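Local coordinates for shikimate dehydrogenase-like protein HI_0607 (Haemophilus influenzae, PDB 1NPY) that catalyses the NADP(+)-dependent oxidation of shikimate to 3-dehydroshikimate in vitro, with much lower activity than classical shikimate dehydrogenases, so its biological substrate may be another compound, at residues T22-L27 / E262-A267; V135-K139 / L162-A166; I45-K50 / T69-L74. All coordinates share one frame; numbering follows the deposited sequence.

Contact 1: T22-L27 / E262-A267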
loop_
_atom_site.group_PDB
_atom_site.type_symbol
_atom_site.label_atom_id
_atom_site.label_comp_id
_atom_site.label_asym_id
_atom_site.label_seq_id
_atom_site.Cartn_x
_atom_site.Cartn_y
_atom_site.Cartn_z
ATOM N N THR A 22 -7.559 -9.785 -12.151
ATOM C CA THR A 22 -7.193 -9.410 -13.517
ATOM C C THR A 22 -5.680 -9.363 -13.750
ATOM O O THR A 22 -5.132 -9.987 -14.659
ATOM C CB THR A 22 -7.856 -8.060 -13.840
ATOM O OG1 THR A 22 -9.277 -8.210 -13.737
ATOM C CG2 THR A 22 -7.634 -7.674 -15.289
ATOM N N PHE A 23 -5.014 -8.687 -12.824
ATOM C CA PHE A 23 -3.580 -8.374 -12.873
ATOM C C PHE A 23 -2.747 -9.632 -12.744
ATOM O O PHE A 23 -1.862 -9.877 -13.563
ATOM C CB PHE A 23 -3.269 -7.423 -11.716
ATOM C CG PHE A 23 -1.863 -6.922 -11.641
ATOM C CD1 PHE A 23 -1.465 -5.833 -12.397
ATOM C CD2 PHE A 23 -0.940 -7.477 -10.770
ATOM C CE1 PHE A 23 -0.154 -5.337 -12.301
ATOM C CE2 PHE A 23 0.342 -6.962 -10.659
ATOM C CZ PHE A 23 0.748 -5.913 -11.468
ATOM N N HIS A 24 -2.989 -10.425 -11.700
ATOM C CA HIS A 24 -2.147 -11.609 -11.512
ATOM C C HIS A 24 -2.315 -12.665 -12.619
ATOM O O HIS A 24 -1.348 -13.258 -13.121
ATOM C CB HIS A 24 -2.389 -12.229 -10.128
ATOM C CG HIS A 24 -1.825 -11.444 -8.988
ATOM N ND1 HIS A 24 -2.534 -10.460 -8.330
ATOM C CD2 HIS A 24 -0.661 -11.579 -8.313
ATOM C CE1 HIS A 24 -1.787 -9.959 -7.360
ATOM N NE2 HIS A 24 -0.651 -10.636 -7.318
ATOM N N ASN A 25 -3.553 -12.922 -13.029
ATOM C CA ASN A 25 -3.810 -13.890 -14.077
ATOM C C ASN A 25 -3.196 -13.488 -15.419
ATOM O O ASN A 25 -2.620 -14.324 -16.121
ATOM C CB ASN A 25 -5.301 -14.215 -14.234
ATOM C CG ASN A 25 -5.844 -15.081 -13.093
ATOM O OD1 ASN A 25 -6.822 -14.700 -12.433
ATOM N ND2 ASN A 25 -5.215 -16.218 -12.838
ATOM N N TYR A 26 -3.222 -12.201 -15.731
ATOM C CA TYR A 26 -2.516 -11.726 -16.915
ATOM C C TYR A 26 -1.027 -12.055 -16.879
ATOM O O TYR A 26 -0.462 -12.556 -17.865
ATOM C CB TYR A 26 -2.725 -10.228 -17.050
ATOM C CG TYR A 26 -2.105 -9.601 -18.283
ATOM C CD1 TYR A 26 -2.768 -9.579 -19.505
ATOM C CD2 TYR A 26 -0.851 -9.019 -18.207
ATOM C CE1 TYR A 26 -2.190 -8.983 -20.640
ATOM C CE2 TYR A 26 -0.270 -8.421 -19.326
ATOM C CZ TYR A 26 -0.944 -8.407 -20.526
ATOM O OH TYR A 26 -0.344 -7.800 -21.623
ATOM N N LEU A 27 -0.406 -11.755 -15.744
ATOM C CA LEU A 27 1.024 -12.040 -15.608
ATOM C C LEU A 27 1.324 -13.529 -15.601
ATOM O O LEU A 27 2.348 -13.921 -16.172
ATOM C CB LEU A 27 1.596 -11.353 -14.371
ATOM C CG LEU A 27 1.638 -9.825 -14.437
ATOM C CD1 LEU A 27 1.849 -9.169 -13.088
ATOM C CD2 LEU A 27 2.667 -9.375 -15.469
ATOM N N GLU A 262 1.876 -3.243 -18.809
ATOM C CA GLU A 262 0.766 -3.830 -19.562
ATOM C C GLU A 262 -0.296 -4.437 -18.655
ATOM O O GLU A 262 -1.494 -4.269 -18.886
ATOM C CB GLU A 262 1.283 -4.891 -20.531
ATOM C CG GLU A 262 2.169 -4.309 -21.606
ATOM C CD GLU A 262 2.630 -5.373 -22.575
ATOM O OE1 GLU A 262 1.955 -5.565 -23.602
ATOM O OE2 GLU A 262 3.620 -6.053 -22.244
ATOM N N ALA A 263 0.144 -5.130 -17.608
ATOM C CA ALA A 263 -0.775 -5.717 -16.636
ATOM C C ALA A 263 -1.595 -4.662 -15.899
ATOM O O ALA A 263 -2.803 -4.840 -15.726
ATOM C CB ALA A 263 0.001 -6.597 -15.653
ATOM N N ALA A 264 -0.955 -3.561 -15.522
ATOM C CA ALA A 264 -1.587 -2.476 -14.782
ATOM C C ALA A 264 -2.643 -1.831 -15.676
ATOM O O ALA A 264 -3.753 -1.555 -15.197
ATOM C CB ALA A 264 -0.539 -1.460 -14.348
ATOM N N ALA A 265 -2.313 -1.683 -16.961
ATOM C CA ALA A 265 -3.237 -1.094 -17.939
ATOM C C ALA A 265 -4.429 -2.023 -18.196
ATOM O O ALA A 265 -5.575 -1.566 -18.362
ATOM C CB ALA A 265 -2.516 -0.759 -19.240
ATOM N N PHE A 266 -4.154 -3.322 -18.171
ATOM C CA PHE A 266 -5.154 -4.355 -18.393
ATOM C C PHE A 266 -6.160 -4.382 -17.251
ATOM O O PHE A 266 -7.345 -4.586 -17.520
ATOM C CB PHE A 266 -4.466 -5.705 -18.525
ATOM C CG PHE A 266 -5.363 -6.847 -18.897
ATOM C CD1 PHE A 266 -5.982 -6.886 -20.136
ATOM C CD2 PHE A 266 -5.497 -7.939 -18.052
ATOM C CE1 PHE A 266 -6.753 -7.974 -20.500
ATOM C CE2 PHE A 266 -6.266 -9.021 -18.422
ATOM C CZ PHE A 266 -6.904 -9.026 -19.632
ATOM N N ALA A 267 -5.667 -4.091 -16.046
ATOM C CA ALA A 267 -6.432 -4.158 -14.808
ATOM C C ALA A 267 -7.073 -2.837 -14.409
ATOM O O ALA A 267 -7.902 -2.830 -13.516
ATOM C CB ALA A 267 -5.563 -4.647 -13.660
#

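Contact 2: V135-K139 / L162-A166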
loop_
_atom_site.group_PDB
_atom_site.type_symbol
_atom_site.label_atom_id
_atom_site.label_comp_id
_atom_site.label_asym_id
_atom_site.label_seq_id
_atom_site.Cartn_x
_atom_site.Cartn_y
_atom_site.Cartn_z
ATOM N N VAL A 135 4.253 6.303 7.581
ATOM C CA VAL A 135 5.047 6.835 8.676
ATOM C C VAL A 135 6.189 5.880 9.011
ATOM O O VAL A 135 7.334 6.304 9.217
ATOM C CB VAL A 135 4.181 7.166 9.893
ATOM C CG1 VAL A 135 5.036 7.581 11.092
ATOM C CG2 VAL A 135 3.218 8.275 9.530
ATOM N N ALA A 136 5.881 4.587 9.061
ATOM C CA ALA A 136 6.901 3.593 9.396
ATOM C C ALA A 136 7.965 3.455 8.326
ATOM O O ALA A 136 9.149 3.228 8.616
ATOM C CB ALA A 136 6.237 2.237 9.659
ATOM N N ALA A 137 7.533 3.552 7.074
ATOM C CA ALA A 137 8.462 3.481 5.957
ATOM C C ALA A 137 9.438 4.647 5.972
ATOM O O ALA A 137 10.640 4.473 5.730
ATOM C CB ALA A 137 7.732 3.371 4.628
ATOM N N PHE A 138 8.925 5.840 6.263
ATOM C CA PHE A 138 9.831 6.982 6.388
ATOM C C PHE A 138 10.784 6.815 7.561
ATOM O O PHE A 138 11.976 7.087 7.434
ATOM C CB PHE A 138 9.057 8.297 6.443
ATOM C CG PHE A 138 8.687 8.825 5.083
ATOM C CD1 PHE A 138 9.614 9.501 4.310
ATOM C CD2 PHE A 138 7.411 8.632 4.570
ATOM C CE1 PHE A 138 9.304 9.975 3.072
ATOM C CE2 PHE A 138 7.079 9.137 3.336
ATOM C CZ PHE A 138 8.025 9.800 2.575
ATOM N N LYS A 139 10.289 6.313 8.681
ATOM C CA LYS A 139 11.091 6.217 9.893
ATOM C C LYS A 139 12.199 5.218 9.624
ATOM O O LYS A 139 13.367 5.477 9.941
ATOM C CB LYS A 139 10.237 5.723 11.061
ATOM C CG LYS A 139 10.973 5.577 12.399
ATOM C CD LYS A 139 11.275 6.957 12.953
ATOM C CE LYS A 139 12.009 6.875 14.298
ATOM N NZ LYS A 139 12.704 5.562 14.399
ATOM N N LEU A 162 4.357 6.733 18.666
ATOM C CA LEU A 162 4.790 5.361 18.403
ATOM C C LEU A 162 6.048 5.366 17.557
ATOM O O LEU A 162 6.960 4.559 17.761
ATOM C CB LEU A 162 3.662 4.575 17.722
ATOM C CG LEU A 162 3.835 3.075 17.496
ATOM C CD1 LEU A 162 3.804 2.347 18.812
ATOM C CD2 LEU A 162 2.730 2.537 16.612
ATOM N N TYR A 163 6.083 6.264 16.576
ATOM C CA TYR A 163 7.239 6.382 15.693
ATOM C C TYR A 163 8.210 7.516 16.030
ATOM O O TYR A 163 9.155 7.744 15.283
ATOM C CB TYR A 163 6.790 6.438 14.225
ATOM C CG TYR A 163 6.102 5.154 13.833
ATOM C CD1 TYR A 163 6.830 4.019 13.548
ATOM C CD2 TYR A 163 4.733 5.058 13.835
ATOM C CE1 TYR A 163 6.217 2.830 13.220
ATOM C CE2 TYR A 163 4.102 3.878 13.516
ATOM C CZ TYR A 163 4.851 2.767 13.205
ATOM O OH TYR A 163 4.213 1.591 12.889
ATOM N N GLY A 164 8.068 8.170 17.180
ATOM C CA GLY A 164 9.002 9.211 17.576
ATOM C C GLY A 164 8.995 10.474 16.739
ATOM O O GLY A 164 10.021 11.107 16.500
ATOM N N TYR A 165 7.806 10.822 16.268
ATOM C CA TYR A 165 7.591 12.024 15.481
ATOM C C TYR A 165 6.698 13.009 16.223
ATOM O O TYR A 165 6.384 12.810 17.392
ATOM C CB TYR A 165 6.950 11.577 14.169
ATOM C CG TYR A 165 7.884 10.894 13.204
ATOM C CD1 TYR A 165 9.185 11.355 12.979
ATOM C CD2 TYR A 165 7.430 9.815 12.453
ATOM C CE1 TYR A 165 10.001 10.749 12.028
ATOM C CE2 TYR A 165 8.229 9.213 11.499
ATOM C CZ TYR A 165 9.506 9.663 11.307
ATOM O OH TYR A 165 10.232 9.070 10.300
ATOM N N ALA A 166 6.256 14.076 15.567
ATOM C CA ALA A 166 5.376 15.033 16.220
ATOM C C ALA A 166 4.029 15.089 15.515
ATOM O O ALA A 166 3.937 14.802 14.318
ATOM C CB ALA A 166 6.050 16.401 16.252
#

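Contact 3: I45-K50 / T69-L74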
loop_
_atom_site.group_PDB
_atom_site.type_symbol
_atom_site.label_atom_id
_atom_site.label_comp_id
_atom_site.label_asym_id
_atom_site.label_seq_id
_atom_site.Cartn_x
_atom_site.Cartn_y
_atom_site.Cartn_z
ATOM N N ILE A 45 -12.573 -15.666 9.395
ATOM C CA ILE A 45 -11.147 -15.539 9.085
ATOM C C ILE A 45 -10.365 -16.735 9.620
ATOM O O ILE A 45 -9.435 -17.214 8.940
ATOM C CB ILE A 45 -10.582 -14.162 9.545
ATOM C CG1 ILE A 45 -9.203 -13.848 8.947
ATOM C CG2 ILE A 45 -10.483 -14.114 11.047
ATOM C CD1 ILE A 45 -9.151 -13.974 7.433
ATOM N N GLU A 46 -10.702 -17.209 10.821
ATOM C CA GLU A 46 -10.008 -18.365 11.380
ATOM C C GLU A 46 -9.975 -19.560 10.436
ATOM O O GLU A 46 -8.919 -20.126 10.129
ATOM C CB GLU A 46 -10.610 -18.810 12.717
ATOM C CG GLU A 46 -10.035 -20.085 13.278
ATOM C CD GLU A 46 -10.650 -20.493 14.609
ATOM O OE1 GLU A 46 -11.572 -19.848 15.148
ATOM O OE2 GLU A 46 -10.182 -21.514 15.112
ATOM N N HIS A 47 -11.145 -19.972 9.972
ATOM C CA HIS A 47 -11.206 -21.167 9.129
ATOM C C HIS A 47 -10.829 -20.880 7.682
ATOM O O HIS A 47 -10.400 -21.789 6.973
ATOM C CB HIS A 47 -12.550 -21.890 9.269
ATOM C CG HIS A 47 -12.794 -22.403 10.650
ATOM N ND1 HIS A 47 -12.054 -23.424 11.204
ATOM C CD2 HIS A 47 -13.623 -21.969 11.626
ATOM C CE1 HIS A 47 -12.429 -23.605 12.459
ATOM N NE2 HIS A 47 -13.420 -22.776 12.720
ATOM N N ALA A 48 -10.906 -19.623 7.266
ATOM C CA ALA A 48 -10.363 -19.235 5.967
ATOM C C ALA A 48 -8.850 -19.423 5.931
ATOM O O ALA A 48 -8.341 -20.059 5.001
ATOM C CB ALA A 48 -10.736 -17.816 5.658
ATOM N N ILE A 49 -8.144 -18.967 6.964
ATOM C CA ILE A 49 -6.685 -19.041 7.013
ATOM C C ILE A 49 -6.275 -20.487 7.230
ATOM O O ILE A 49 -5.385 -20.999 6.541
ATOM C CB ILE A 49 -6.080 -18.122 8.099
ATOM C CG1 ILE A 49 -6.422 -16.647 7.841
ATOM C CG2 ILE A 49 -4.556 -18.303 8.186
ATOM C CD1 ILE A 49 -6.047 -16.090 6.476
ATOM N N LYS A 50 -6.939 -21.173 8.155
ATOM C CA LYS A 50 -6.662 -22.598 8.314
ATOM C C LYS A 50 -6.940 -23.395 7.035
ATOM O O LYS A 50 -6.277 -24.396 6.808
ATOM C CB LYS A 50 -7.404 -23.197 9.509
ATOM C CG LYS A 50 -6.891 -22.685 10.859
ATOM C CD LYS A 50 -7.767 -23.124 12.019
ATOM C CE LYS A 50 -7.093 -22.698 13.325
ATOM N NZ LYS A 50 -7.909 -23.134 14.504
ATOM N N THR A 69 -6.920 -9.377 12.220
ATOM C CA THR A 69 -7.543 -10.615 12.704
ATOM C C THR A 69 -6.978 -11.903 12.121
ATOM O O THR A 69 -7.140 -12.951 12.741
ATOM C CB THR A 69 -9.085 -10.618 12.582
ATOM O OG1 THR A 69 -9.494 -10.482 11.213
ATOM C CG2 THR A 69 -9.709 -9.430 13.328
ATOM N N CYS A 70 -6.327 -11.857 10.952
ATOM C CA CYS A 70 -5.666 -13.039 10.438
ATOM C C CYS A 70 -4.422 -13.446 11.242
ATOM O O CYS A 70 -3.965 -14.578 11.140
ATOM C CB CYS A 70 -5.245 -12.844 8.970
ATOM S SG CYS A 70 -3.898 -11.686 8.652
ATOM N N MET A 71 -3.832 -12.532 11.995
ATOM C CA MET A 71 -2.474 -12.717 12.481
ATOM C C MET A 71 -2.304 -13.879 13.470
ATOM O O MET A 71 -1.292 -14.572 13.402
ATOM C CB MET A 71 -1.944 -11.403 13.049
ATOM C CG MET A 71 -1.826 -10.325 11.976
ATOM S SD MET A 71 -1.139 -8.752 12.502
ATOM C CE MET A 71 0.429 -9.168 13.034
ATOM N N PRO A 72 -3.258 -14.110 14.366
ATOM C CA PRO A 72 -3.170 -15.241 15.302
ATOM C C PRO A 72 -3.036 -16.607 14.638
ATOM O O PRO A 72 -2.613 -17.590 15.249
ATOM C CB PRO A 72 -4.480 -15.132 16.079
ATOM C CG PRO A 72 -4.796 -13.698 16.084
ATOM C CD PRO A 72 -4.433 -13.275 14.659
ATOM N N PHE A 73 -3.373 -16.666 13.354
ATOM C CA PHE A 73 -3.436 -17.937 12.644
ATOM C C PHE A 73 -2.224 -18.198 11.751
ATOM O O PHE A 73 -2.184 -19.194 11.035
ATOM C CB PHE A 73 -4.763 -17.999 11.879
ATOM C CG PHE A 73 -5.940 -17.801 12.783
ATOM C CD1 PHE A 73 -6.147 -18.704 13.822
ATOM C CD2 PHE A 73 -6.683 -16.638 12.727
ATOM C CE1 PHE A 73 -7.133 -18.468 14.754
ATOM C CE2 PHE A 73 -7.700 -16.426 13.625
ATOM C CZ PHE A 73 -7.907 -17.344 14.647
ATOM N N LEU A 74 -1.273 -17.272 11.752
ATOM C CA LEU A 74 -0.092 -17.364 10.905
ATOM C C LEU A 74 1.088 -17.861 11.717
ATOM O O LEU A 74 1.145 -17.757 12.946
ATOM C CB LEU A 74 0.247 -16.014 10.283
ATOM C CG LEU A 74 -0.993 -15.380 9.634
ATOM C CD1 LEU A 74 -0.636 -14.015 9.109
ATOM C CD2 LEU A 74 -1.517 -16.280 8.556
#

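Contact 1: T22-L27 / E262-A267
Y26 lays its CD1 side over one face of the F266 ring. CD1 stands 3.5 Å from F266 CD2, off the middle of that ring and toward its rim. The two planes are 35° apart and the centroids 4.7 Å, so the pair is oblique. F266 CB in turn lies over one face of the Y26 ring. The backbone oxygen of T22 sits at the edge of the F266 ring, in its plane. T22 also sends its methyl to this ring, with CG2 3.5 Å from F266 CD2. That methyl is anti to the backbone N of T22, leaving OG1 beside that N, where it hydrogen-bonds to N18 O just before the helix.

The F23 ring has L27 CD1 over one face. At its edge lie A267 CB and the backbone N of A264. A263 sits at the middle of the contact. Its CB is 3.6 Å from F23 CE1 and equally 3.6 Å from Y26 CD2, and L27 CG closes on it at 3.8 Å. The Y26 side chain crosses E262 obliquely, with OH 3.5 Å from E262 CB.

The axes of segments 22-27 and 262-267 approach to 8.6 Å, with 137° between their N-to-C directions. The small side chains of A263 and A267 let the two helices come close. Helix 235-251 borders the same core, where A243 and V244 touch F23 and F247 touches L27. No hydrogen bond or salt bridge joins the two segments. The C-terminal helix 257-268 is therefore held on helix 19-31 of the substrate-binding domain by apolar and aromatic contacts.

Contact 2: V135-K139 / L162-A166
V135 CG1 is wedged between two tyrosines. It lies 3.5 Å from Y165 CD2, at the edge of that ring and near its plane, and 3.7 Å from Y163 CD2. With CG1 anti to the backbone N (chi1 174°), this branch faces the other segment. One turn along the same helix face, K139 runs past both residues. Its CB is 3.4 Å from Y165 OH, and its CE is 3.1 Å from Y163 O. The lysine chain is bent at chi2 (72°), which brings CD and CE over to that carbonyl. A136 CB meets the hydroxyl-bearing end of the Y163 ring, 3.6 Å from CE1.

The next shell fixes the two phenols. Y165 OH is hydrogen-bonded to F143 O, and Y163 OH to A83 O. Y165 OH also lies close to K139 N, at 3.2 Å, but the angle is too poor for a bond. I84 packs on A136 and Y163, while I148 of strand 146-149 touches V135 and Y165.

G164, with positive phi, is the first residue to leave helical geometry, in a Schellman motif. This turn places Y163 and Y165, flanking G164 in sequence, against the same helix. A166 then enters the parallel sheet beside I148. Helix 131-140 follows the G126-M130 loop, which probably binds NADP(+), as in related dehydrogenases. The arrangement is two neighbouring helices on one side of the parallel sheet in a Rossmann-type nucleotide-binding domain.

Contact 3: I45-K50 / T69-L74
T69 and I45 meet where the first turn of helix 45-55 packs against the loop between strands 59-62 and 76-77. This is part of the substrate-binding domain of the shikimate dehydrogenase family. T69 OG1 lies 3.8 Å from I45 CG2, a van der Waals approach at the upstream end of the contact.

C70 follows. Its CB meets two isoleucines one turn apart on the helix. I45 CG1 and I49 CG1 each stand 4.1 Å from C70 CB. V87 touches C70 as well. K67, the inferred proton donor/acceptor, comes shortly before T69 in the chain. The side chain of C70 is about 6 Å from that of K67, so this contact lies close to the probable active site.

A short 3-10 turn, residues 71-73, then carries the chain round to F73. Its ring has E46 on one face and P72 CB over the centre of the opposite face. E46 CA lies 4.0 Å from the ring centroid and 18° off the normal, a CH-pi contact. The E46 chain runs on across this face, with CB 3.6 Å from F73 CZ. The E46 side chain is extended beyond CG, and the carboxylate lies nearly parallel to the ring, 7° between planes. I49 crosses the base of F73 at about a right angle, bringing CG2 to 3.7 Å from F73 CB. The carbonyl oxygen of F73 takes a hydrogen bond from R53, a further link to helix 45-55.

L74 completes the apolar cluster. Its CD2 touches I49 CG2, and both residues rest on L97 and I90 of the mixed sheet.

K50 CE passes obliquely by the F73 ring. K50 NZ donates to E46 OE2 at 2.9 Å in a salt bridge within the helix. E46 OE2 accepts through its anti lone pair.

Overall arrangement
The chain starts contact 1 at 22-27, then makes contact 3, then contact 2, and closes contact 1 at 262-267. Contact 1 joins helix 19-31 to helix 257-268 near the C-terminus. The centres of contacts 1 and 2 are 33 Å apart, on opposite sides of the chain's centre. The centre of contact 3 is about 28 Å from each of the other two centres, and none of the three touch. Contact 3 and helix 19-31 belong to the substrate-binding domain with its mixed sheet. Contact 2 belongs to the parallel-sheet domain expected to bind NADP(+). Contact 1 brings the end of the chain back to the first domain, so the nucleotide-binding part is inserted between segments that pack together.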